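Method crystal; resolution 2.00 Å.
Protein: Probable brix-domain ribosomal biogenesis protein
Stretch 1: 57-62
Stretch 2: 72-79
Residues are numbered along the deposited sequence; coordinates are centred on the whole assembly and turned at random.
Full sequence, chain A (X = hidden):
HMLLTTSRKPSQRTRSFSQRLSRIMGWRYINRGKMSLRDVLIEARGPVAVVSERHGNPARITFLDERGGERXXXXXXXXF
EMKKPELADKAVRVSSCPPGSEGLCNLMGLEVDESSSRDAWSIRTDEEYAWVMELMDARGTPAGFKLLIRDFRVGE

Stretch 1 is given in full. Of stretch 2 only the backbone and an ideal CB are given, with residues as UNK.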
# COMPACT_ATOMS: atom_id res chain seq x y z
N ASN A 57 -1.56 15.23 -3.17
CA ASN A 57 -1.88 13.86 -3.59
C ASN A 57 -0.88 12.85 -2.98
O ASN A 57 0.32 13.12 -2.94
CB ASN A 57 -1.82 13.75 -5.13
CG ASN A 57 -2.82 14.67 -5.84
OD1 ASN A 57 -3.94 14.87 -5.36
ND2 ASN A 57 -2.42 15.22 -6.99
N PRO A 58 -1.38 11.69 -2.54
CA PRO A 58 -0.45 10.62 -2.19
C PRO A 58 0.38 10.23 -3.44
O PRO A 58 -0.16 10.06 -4.54
CB PRO A 58 -1.34 9.49 -1.70
CG PRO A 58 -2.78 9.93 -1.94
CD PRO A 58 -2.80 11.30 -2.44
N ALA A 59 1.69 10.14 -3.25
CA ALA A 59 2.64 10.02 -4.35
C ALA A 59 3.70 8.94 -4.08
O ALA A 59 4.32 8.41 -5.01
CB ALA A 59 3.31 11.36 -4.59
N ARG A 60 3.94 8.66 -2.80
CA ARG A 60 4.99 7.70 -2.43
C ARG A 60 4.60 6.95 -1.15
O ARG A 60 4.02 7.55 -0.23
CB ARG A 60 6.32 8.43 -2.22
CG ARG A 60 7.47 7.55 -1.78
CD ARG A 60 8.68 8.42 -1.33
NE ARG A 60 9.31 9.14 -2.44
CZ ARG A 60 10.61 9.09 -2.75
NH1 ARG A 60 11.47 8.35 -2.04
NH2 ARG A 60 11.06 9.80 -3.79
N ILE A 61 4.88 5.66 -1.14
CA ILE A 61 4.87 4.88 0.10
C ILE A 61 6.27 4.41 0.41
O ILE A 61 6.90 3.73 -0.39
CB ILE A 61 3.94 3.66 0.05
CG1 ILE A 61 2.56 4.07 -0.47
CG2 ILE A 61 3.81 3.01 1.49
CD1 ILE A 61 1.54 2.88 -0.51
N THR A 62 6.76 4.82 1.57
CA THR A 62 8.09 4.42 2.02
C THR A 62 8.00 3.35 3.08
O THR A 62 7.23 3.48 4.02
CB THR A 62 8.81 5.67 2.55
OG1 THR A 62 8.96 6.57 1.44
CG2 THR A 62 10.16 5.35 3.17
N UNK A 72 12.66 0.17 1.22
CA UNK A 72 12.34 0.53 -0.14
C UNK A 72 11.15 1.49 -0.22
O UNK A 72 10.64 1.97 0.79
CB UNK A 72 12.05 -0.73 -0.95
N UNK A 73 10.75 1.81 -1.44
CA UNK A 73 9.64 2.75 -1.61
C UNK A 73 8.95 2.52 -2.92
O UNK A 73 9.52 1.91 -3.84
CB UNK A 73 10.13 4.20 -1.52
N UNK A 74 7.70 2.96 -3.00
CA UNK A 74 6.92 2.87 -4.25
C UNK A 74 6.47 4.28 -4.59
O UNK A 74 5.93 4.99 -3.71
CB UNK A 74 5.73 1.92 -4.12
N UNK A 75 6.65 4.69 -5.85
CA UNK A 75 6.05 5.94 -6.38
C UNK A 75 4.83 5.56 -7.18
O UNK A 75 4.91 4.66 -8.03
CB UNK A 75 7.04 6.73 -7.24
N UNK A 76 3.72 6.23 -6.90
CA UNK A 76 2.41 5.85 -7.44
C UNK A 76 1.40 6.99 -7.48
O UNK A 76 1.59 8.03 -6.86
CB UNK A 76 1.83 4.70 -6.61
N UNK A 77 0.30 6.78 -8.21
CA UNK A 77 -0.91 7.58 -8.08
C UNK A 77 -2.03 6.62 -7.66
O UNK A 77 -2.12 5.51 -8.20
CB UNK A 77 -1.25 8.31 -9.38
N UNK A 78 -2.87 7.02 -6.70
CA UNK A 78 -3.98 6.13 -6.38
C UNK A 78 -5.13 6.29 -7.38
O UNK A 78 -5.24 7.31 -8.06
CB UNK A 78 -4.48 6.40 -4.96
N UNK A 79 -5.93 5.24 -7.49
CA UNK A 79 -7.17 5.26 -8.25
C UNK A 79 -8.17 4.46 -7.43
O UNK A 79 -8.03 3.25 -7.28
CB UNK A 79 -7.00 4.69 -9.66

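The two strands run antiparallel, and their pairing decides which positions of stretch 2 face which residues of stretch 1. Position 72 has phi 158° and psi -177°, a combination that side chains disfavour strongly; its ideal CB also points away, with nothing of stretch 1 within 5.5 Å. The backbone asks for glycine, and Gly72 is there.

Position 73 pairs with Thr62 without hydrogen bonds between them, its CB on the sheet face shared with Thr62 and Arg60. The ideal CB is 4.0 Å from Thr62 OG1 and 4.3 Å from Arg60 CG, and the guanidinium of Arg60 extends past it. An acid could answer the charge, and an aromatic ring could offer a flat surface. The residue is Tyr73, at chi1 p, and the guanidinium lies flat on its ring, planes at 21°, with Arg60 CZ 4.3 Å from the ring centroid, a cation-pi contact.

Position 74 is the hydrogen-bonded partner of Ile61: the amide N of 74 gives to Ile61 O at 2.8 Å, and Ile61 N gives to the O of 74 at 2.9 Å. Its CB shares the face of Ile61, where a beta-branched aliphatic such as valine or isoleucine would suit the strand. The residue is Ile74; its nearest side-chain approach is CB to Ile61 O, 4.3 Å, so its side chain makes no close contact with stretch 1.

Position 75 returns to the Arg60 face, opposite Arg60 in a non-hydrogen-bonded pair. A medium or long chain could run beside the arginine, whether aliphatic or polar. Leu75 does so: its CD2 sits 3.4 Å from Arg60 NE, over one face of the guanidinium, the same face that has Tyr73 CD1 over it.

At position 76 the amide N donates to Ala59 O at 2.9 Å, while CB points sideways. Pro58 and Ile61 leave an apolar space between them, within reach of a large side chain; leucine, methionine or an aromatic would suit. Phe76, at chi1 p, swings its ring into it, CZ 4.0 Å from Pro58 CB and CE2 3.4 Å from Ile61 CG1, and Pro58 O lies over one ring face.

Position 77 points its CB away, so stretch 1 hardly constrains the choice; Asn77 barely touches stretch 1.

Position 78 points toward Pro58, its phi of -81° compatible with proline, and a compact apolar group would fit. Pro78 sets its CG 3.8 Å from Pro58 CG, an apolar contact.

Position 79 is out of reach, leaving the choice open; it is Ser79.

Stretch 2 (72-79) GYILFNPS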
# COMPACT_ATOMS: atom_id res chain seq x y z
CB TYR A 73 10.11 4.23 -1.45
CG TYR A 73 11.11 4.70 -2.49
CD1 TYR A 73 10.67 5.14 -3.74
CD2 TYR A 73 12.48 4.67 -2.24
CE1 TYR A 73 11.57 5.57 -4.73
CE2 TYR A 73 13.41 5.11 -3.23
CZ TYR A 73 12.94 5.55 -4.49
OH TYR A 73 13.80 6.00 -5.49
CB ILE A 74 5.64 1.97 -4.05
CG1 ILE A 74 5.99 0.53 -3.67
CG2 ILE A 74 4.77 1.96 -5.31
CD1 ILE A 74 4.76 -0.31 -3.26
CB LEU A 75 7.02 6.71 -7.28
CG LEU A 75 8.43 6.94 -6.76
CD1 LEU A 75 9.30 7.60 -7.85
CD2 LEU A 75 8.42 7.79 -5.45
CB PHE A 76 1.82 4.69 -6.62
CG PHE A 76 1.23 5.12 -5.30
CD1 PHE A 76 -0.14 5.10 -5.09
CD2 PHE A 76 2.07 5.58 -4.27
CE1 PHE A 76 -0.67 5.55 -3.87
CE2 PHE A 76 1.57 6.02 -3.07
CZ PHE A 76 0.18 6.01 -2.86
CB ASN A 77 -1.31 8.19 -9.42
CG ASN A 77 -0.27 9.10 -9.97
OD1 ASN A 77 0.32 9.90 -9.25
ND2 ASN A 77 -0.04 9.01 -11.28
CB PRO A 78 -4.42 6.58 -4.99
CG PRO A 78 -4.07 8.04 -4.95
CD PRO A 78 -2.84 8.22 -5.82
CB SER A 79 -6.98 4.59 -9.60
OG SER A 79 -8.22 4.45 -10.26
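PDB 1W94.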